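Local coordinates for protein UDP-4-amino-4,6-dideoxy-N-acetyl-beta-L-altrosamine transaminase (Helicobacter pylori, PDB 2FNU) that catalyses the pyridoxal phosphate-dependent transamination of a UDP-linked 4-keto sugar in the second step of the biosynthesis of pseudaminic acid, the sialic-acid-like sugar that modifies flagellin, at residues R65-F70 / S150-S155; P247-K252 / C349-N354. All coordinates share one frame; numbering follows the deposited sequence.

Contact 1. Residues R65-F70 / S150-S155. With PMP (4'-deoxy-4'-aminopyridoxal-5'-phosphate), chain E.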
loop_
_atom_site.group_PDB
_atom_site.type_symbol
_atom_site.label_atom_id
_atom_site.label_comp_id
_atom_site.label_asym_id
_atom_site.label_seq_id
_atom_site.Cartn_x
_atom_site.Cartn_y
_atom_site.Cartn_z
ATOM N N ARG B 65 -5.739 10.340 9.855
ATOM C CA ARG B 65 -5.487 11.620 9.199
ATOM C C ARG B 65 -6.783 12.346 8.887
ATOM O O ARG B 65 -6.795 13.582 8.772
ATOM C CB ARG B 65 -4.697 11.421 7.891
ATOM C CG ARG B 65 -3.199 11.133 8.107
ATOM C CD ARG B 65 -2.391 12.395 8.508
ATOM N NE ARG B 65 -2.478 13.434 7.474
ATOM C CZ ARG B 65 -1.758 13.439 6.347
ATOM N NH1 ARG B 65 -0.850 12.491 6.104
ATOM N NH2 ARG B 65 -1.960 14.405 5.455
ATOM N N ASN B 66 -7.873 11.594 8.741
ATOM C CA ASN B 66 -9.099 12.177 8.186
ATOM C C ASN B 66 -10.285 12.308 9.138
ATOM O O ASN B 66 -11.234 13.046 8.830
ATOM C CB ASN B 66 -9.527 11.432 6.912
ATOM C CG ASN B 66 -8.569 11.675 5.760
ATOM O OD1 ASN B 66 -7.690 10.849 5.469
ATOM N ND2 ASN B 66 -8.716 12.810 5.110
ATOM N N PHE B 67 -10.256 11.618 10.281
ATOM C CA PHE B 67 -11.425 11.687 11.180
ATOM C C PHE B 67 -11.654 13.107 11.684
ATOM O O PHE B 67 -12.781 13.483 12.009
ATOM C CB PHE B 67 -11.326 10.659 12.327
ATOM C CG PHE B 67 -10.460 11.097 13.477
ATOM C CD1 PHE B 67 -11.038 11.556 14.672
ATOM C CD2 PHE B 67 -9.066 11.011 13.390
ATOM C CE1 PHE B 67 -10.234 11.966 15.735
ATOM C CE2 PHE B 67 -8.258 11.404 14.446
ATOM C CZ PHE B 67 -8.850 11.882 15.635
ATOM N N SER B 68 -10.569 13.867 11.711
ATOM C CA SER B 68 -10.561 15.271 12.121
ATOM C C SER B 68 -9.383 15.962 11.485
ATOM O O SER B 68 -8.357 15.326 11.206
ATOM C CB SER B 68 -10.398 15.379 13.637
ATOM O OG SER B 68 -10.441 16.749 14.031
ATOM N N GLU B 69 -9.504 17.273 11.256
ATOM C CA GLU B 69 -8.300 18.057 10.997
ATOM C C GLU B 69 -7.429 18.030 12.253
ATOM O O GLU B 69 -7.947 17.962 13.376
ATOM C CB GLU B 69 -8.647 19.498 10.609
ATOM C CG GLU B 69 -9.406 19.587 9.289
ATOM C CD GLU B 69 -9.231 20.924 8.581
ATOM O OE1 GLU B 69 -8.996 21.951 9.260
ATOM O OE2 GLU B 69 -9.334 20.943 7.334
ATOM N N PHE B 70 -6.116 18.050 12.066
ATOM C CA PHE B 70 -5.197 18.048 13.194
ATOM C C PHE B 70 -5.094 19.413 13.863
ATOM O O PHE B 70 -4.991 20.441 13.179
ATOM C CB PHE B 70 -3.804 17.585 12.783
ATOM C CG PHE B 70 -2.859 17.490 13.936
ATOM C CD1 PHE B 70 -2.858 16.370 14.764
ATOM C CD2 PHE B 70 -1.983 18.535 14.223
ATOM C CE1 PHE B 70 -2.005 16.281 15.837
ATOM C CE2 PHE B 70 -1.113 18.452 15.313
ATOM C CZ PHE B 70 -1.120 17.318 16.119
ATOM N N SER B 150 -13.620 11.225 19.721
ATOM C CA SER B 150 -13.969 10.213 18.734
ATOM C C SER B 150 -13.557 8.839 19.227
ATOM O O SER B 150 -12.446 8.665 19.735
ATOM C CB SER B 150 -13.255 10.493 17.414
ATOM O OG SER B 150 -13.707 11.718 16.859
ATOM N N PHE B 151 -14.467 7.878 19.062
ATOM C CA PHE B 151 -14.188 6.455 19.332
ATOM C C PHE B 151 -13.733 5.818 18.020
ATOM O O PHE B 151 -14.510 5.741 17.069
ATOM C CB PHE B 151 -15.468 5.800 19.884
ATOM C CG PHE B 151 -15.409 4.302 20.073
ATOM C CD1 PHE B 151 -16.593 3.581 20.167
ATOM C CD2 PHE B 151 -14.201 3.618 20.207
ATOM C CE1 PHE B 151 -16.584 2.190 20.350
ATOM C CE2 PHE B 151 -14.194 2.219 20.386
ATOM C CZ PHE B 151 -15.392 1.522 20.462
ATOM N N LEU B 152 -12.472 5.388 17.974
ATOM C CA LEU B 152 -11.924 4.704 16.798
ATOM C C LEU B 152 -11.574 3.278 17.212
ATOM O O LEU B 152 -11.085 3.050 18.313
ATOM C CB LEU B 152 -10.675 5.415 16.264
ATOM C CG LEU B 152 -10.809 6.930 16.036
ATOM C CD1 LEU B 152 -9.475 7.558 15.637
ATOM C CD2 LEU B 152 -11.888 7.200 14.991
ATOM N N SER B 153 -11.856 2.311 16.343
ATOM C CA SER B 153 -11.679 0.905 16.715
ATOM C C SER B 153 -10.718 0.194 15.761
ATOM O O SER B 153 -11.026 0.080 14.572
ATOM C CB SER B 153 -13.031 0.190 16.684
ATOM O OG SER B 153 -12.930 -1.183 17.096
ATOM N N ASP B 154 -9.570 -0.257 16.270
ATOM C CA ASP B 154 -8.708 -1.156 15.503
ATOM C C ASP B 154 -9.222 -2.583 15.700
ATOM O O ASP B 154 -8.844 -3.290 16.650
ATOM C CB ASP B 154 -7.231 -1.013 15.910
ATOM C CG ASP B 154 -6.329 -1.889 15.063
ATOM O OD1 ASP B 154 -5.098 -1.750 15.164
ATOM O OD2 ASP B 154 -6.879 -2.710 14.275
ATOM N N SER B 155 -10.131 -2.966 14.809
ATOM C CA SER B 155 -10.786 -4.268 14.833
ATOM C C SER B 155 -10.068 -5.216 13.874
ATOM O O SER B 155 -10.675 -6.137 13.331
ATOM C CB SER B 155 -12.271 -4.112 14.472
ATOM O OG SER B 155 -12.929 -3.335 15.482
HETATM N N1 PMP E . -3.563 -3.651 14.036
HETATM C C2 PMP E . -3.489 -4.898 14.601
HETATM C C2A PMP E . -4.191 -5.137 15.918
HETATM C C3 PMP E . -2.778 -5.909 13.941
HETATM O O3 PMP E . -2.718 -7.167 14.469
HETATM C C4 PMP E . -2.122 -5.644 12.716
HETATM C C4A PMP E . -1.275 -6.692 12.025
HETATM N N4A PMP E . -0.613 -7.574 12.960
HETATM C C5 PMP E . -2.269 -4.381 12.133
HETATM C C6 PMP E . -3.044 -3.424 12.787
HETATM C C5A PMP E . -1.631 -4.034 10.800
HETATM O O4P PMP E . -2.408 -4.663 9.797
HETATM P P PMP E . -1.760 -4.954 8.347
HETATM O O1P PMP E . -0.830 -6.129 8.536
HETATM O O2P PMP E . -2.921 -5.341 7.481
HETATM O O3P PMP E . -1.073 -3.710 7.850
#
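The F67 ring lies between L152 on one face and S68 on the other, with S150 at its rim. L152 CD1 stands almost on the ring normal, 4.1 Å from the centroid of the F67 ring and 7° off the perpendicular, a CH-pi contact in which one methyl sits over the middle of the ring. The two side chains cross at about a right angle. S68 CB lies on the opposite face, offset toward the rim. At the edge, near the ring plane, S150 OG comes to 3.5 Å from F67 CD1, and S150 CB follows at 3.7 Å from the same F67 CD1. A first torsion of 81° places F67 CG between its backbone N and carbonyl carbon, and the ring is thereby set against the strand.

Residues 65-70 carry the chain out of helix 56-66, while 150-154 is an inner strand of the large sheet, hydrogen-bonded to strand 122-128; F67 also touches K123 there. S68 OG bonds E69 O at 2.8 Å and is also hydrogen-bonded to K123 NZ.

At its far end the strand delivers D154 to the cofactor: D154 OD1 is 2.7 Å from PMP N1. T87 OG1 also bonds D154 OD1, and S156 OG bonds D154 OD2, so a hydroxyl bonds each carboxylate oxygen and probably helps hold its rotation. An aspartate at the pyridine nitrogen is the hallmark of fold-type I aminotransferases. The two segments thus meet without a hydrogen bond, through an apolar L152 face and a hydroxyl at the ring edge, while D154 of the same strand makes the polar link to PMP.

Contact 2. Residues P247-K252 / C349-N354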
loop_
_atom_site.group_PDB
_atom_site.type_symbol
_atom_site.label_atom_id
_atom_site.label_comp_id
_atom_site.label_asym_id
_atom_site.label_seq_id
_atom_site.Cartn_x
_atom_site.Cartn_y
_atom_site.Cartn_z
ATOM N N PRO B 247 -18.228 -16.976 7.937
ATOM C CA PRO B 247 -18.785 -17.688 9.099
ATOM C C PRO B 247 -18.317 -19.145 9.224
ATOM O O PRO B 247 -18.077 -19.624 10.345
ATOM C CB PRO B 247 -20.296 -17.607 8.862
ATOM C CG PRO B 247 -20.461 -16.332 8.044
ATOM C CD PRO B 247 -19.295 -16.419 7.082
ATOM N N PHE B 248 -18.200 -19.840 8.091
ATOM C CA PHE B 248 -17.680 -21.208 8.066
ATOM C C PHE B 248 -16.253 -21.260 8.617
ATOM O O PHE B 248 -15.932 -22.097 9.471
ATOM C CB PHE B 248 -17.737 -21.762 6.632
ATOM C CG PHE B 248 -17.032 -23.080 6.451
ATOM C CD1 PHE B 248 -17.700 -24.275 6.681
ATOM C CD2 PHE B 248 -15.699 -23.122 6.046
ATOM C CE1 PHE B 248 -17.040 -25.506 6.516
ATOM C CE2 PHE B 248 -15.035 -24.348 5.877
ATOM C CZ PHE B 248 -15.717 -25.534 6.118
ATOM N N LEU B 249 -15.393 -20.366 8.139
ATOM C CA LEU B 249 -14.007 -20.348 8.590
ATOM C C LEU B 249 -13.951 -20.031 10.088
ATOM O O LEU B 249 -13.173 -20.628 10.834
ATOM C CB LEU B 249 -13.214 -19.296 7.793
ATOM C CG LEU B 249 -13.136 -19.557 6.282
ATOM C CD1 LEU B 249 -12.613 -18.330 5.511
ATOM C CD2 LEU B 249 -12.258 -20.781 5.980
ATOM N N MET B 250 -14.776 -19.074 10.525
ATOM C CA MET B 250 -14.805 -18.668 11.926
ATOM C C MET B 250 -15.243 -19.842 12.802
ATOM O O MET B 250 -14.698 -20.061 13.900
ATOM C CB MET B 250 -15.745 -17.469 12.113
ATOM C CG MET B 250 -15.902 -17.030 13.563
ATOM S SD MET B 250 -16.712 -15.421 13.633
ATOM C CE MET B 250 -18.017 -15.744 14.826
ATOM N N GLN B 251 -16.214 -20.608 12.313
ATOM C CA GLN B 251 -16.703 -21.753 13.086
ATOM C C GLN B 251 -15.663 -22.888 13.140
ATOM O O GLN B 251 -15.567 -23.604 14.150
ATOM C CB GLN B 251 -18.059 -22.232 12.566
ATOM C CG GLN B 251 -18.636 -23.443 13.331
ATOM C CD GLN B 251 -18.943 -23.161 14.813
ATOM O OE1 GLN B 251 -19.147 -22.010 15.246
ATOM N NE2 GLN B 251 -18.979 -24.232 15.601
ATOM N N LYS B 252 -14.871 -23.051 12.076
ATOM C CA LYS B 252 -13.764 -24.001 12.155
ATOM C C LYS B 252 -12.786 -23.617 13.252
ATOM O O LYS B 252 -12.318 -24.485 13.991
ATOM C CB LYS B 252 -13.054 -24.160 10.811
ATOM C CG LYS B 252 -13.913 -24.867 9.763
ATOM C CD LYS B 252 -14.046 -26.352 10.088
ATOM C CE LYS B 252 -14.879 -27.082 9.041
ATOM N NZ LYS B 252 -15.157 -28.495 9.440
ATOM N N CYS B 349 -3.980 -21.722 15.622
ATOM C CA CYS B 349 -5.423 -21.610 15.556
ATOM C C CYS B 349 -5.741 -20.968 14.212
ATOM O O CYS B 349 -5.407 -19.806 13.989
ATOM C CB CYS B 349 -5.940 -20.739 16.698
ATOM S SG CYS B 349 -7.743 -20.558 16.683
ATOM N N HIS B 350 -6.309 -21.755 13.307
ATOM C CA HIS B 350 -6.763 -21.296 11.984
ATOM C C HIS B 350 -7.731 -22.335 11.419
ATOM O O HIS B 350 -7.864 -23.442 11.957
ATOM C CB HIS B 350 -5.594 -21.049 11.023
ATOM C CG HIS B 350 -4.736 -22.251 10.807
ATOM N ND1 HIS B 350 -5.064 -23.245 9.907
ATOM C CD2 HIS B 350 -3.560 -22.621 11.372
ATOM C CE1 HIS B 350 -4.125 -24.176 9.929
ATOM N NE2 HIS B 350 -3.208 -23.830 10.817
ATOM N N ALA B 351 -8.445 -21.966 10.361
ATOM C CA ALA B 351 -9.562 -22.794 9.893
ATOM C C ALA B 351 -9.142 -24.139 9.315
ATOM O O ALA B 351 -9.978 -25.033 9.167
ATOM C CB ALA B 351 -10.382 -22.035 8.878
ATOM N N ASN B 352 -7.868 -24.285 8.973
ATOM C CA ASN B 352 -7.405 -25.555 8.391
ATOM C C ASN B 352 -6.735 -26.487 9.386
ATOM O O ASN B 352 -6.198 -27.529 8.994
ATOM C CB ASN B 352 -6.480 -25.313 7.204
ATOM C CG ASN B 352 -7.248 -25.042 5.902
ATOM O OD1 ASN B 352 -8.434 -25.373 5.775
ATOM N ND2 ASN B 352 -6.560 -24.470 4.924
ATOM N N LEU B 353 -6.775 -26.130 10.663
ATOM C CA LEU B 353 -6.186 -26.956 11.705
ATOM C C LEU B 353 -7.213 -27.992 12.145
ATOM O O LEU B 353 -8.172 -27.661 12.852
ATOM C CB LEU B 353 -5.780 -26.058 12.876
ATOM C CG LEU B 353 -4.785 -26.597 13.898
ATOM C CD1 LEU B 353 -3.442 -26.909 13.239
ATOM C CD2 LEU B 353 -4.640 -25.570 15.024
ATOM N N ASN B 354 -7.017 -29.235 11.708
ATOM C CA ASN B 354 -8.034 -30.270 11.944
ATOM C C ASN B 354 -8.029 -30.798 13.379
ATOM O O ASN B 354 -7.131 -30.503 14.174
ATOM C CB ASN B 354 -7.966 -31.398 10.900
ATOM C CG ASN B 354 -6.710 -32.244 11.008
ATOM O OD1 ASN B 354 -6.027 -32.244 12.028
ATOM N ND2 ASN B 354 -6.413 -32.998 9.954
#
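A351 points its methyl at the flank of helix 246-264, where L249 and K252, three residues apart on the helix, meet it. L249 CD2 touches A351 CB at 3.7 Å, the apolar centre of the contact; L249 CB lies a little farther from the same methyl, and the backbone L249 O is also close, 3.7 Å from A351 CB. K252 sets out toward the loop, its CB 3.9 Å from A351 CB and 3.6 Å from A351 O. A first torsion of -69° sets its CG over one face of the F248 ring, 4.0 Å above the plane and toward the rim; the bend at chi2 then turns the rest away from the loop. Only the base of the lysine therefore packs on A351.

The loop has its own framework. L353 N bonds H350 O at 3.2 Å, and N352 N reaches H350 ND1 at 3.1 Å, tilted 23° from the imidazole plane. L353 CB rests on one face of that ring.

Residues 350-353 form a type I beta turn, with A351 at its second position, and N354 follows as N-cap of helix 355-370: a turn leading into a capped helix, packed by its alanine against helix 246-264.

Contact 1 closes before contact 2 opens along the chain, and their centres lie 31 Å apart on opposite sides of the chain's centre, with nearest atoms about 11 Å apart. They share no helix or strand. Contact 1 belongs to the seven-stranded mixed sheet and helix 56-66; contact 2 joins helix 246-264 to the loop between strand 344-347 and helix 355-370. Both are parts of one DegT/DnrJ/EryC1-type aminotransferase chain, and the active site lies between these regions. Residues 150-155 reach PMP directly, whereas in contact 2 the L249 side chain is about 10 Å from that of K183, the cofactor-attachment lysine, and the A351 side chain about 12 Å from bound UDP-N-acetylglucosamine.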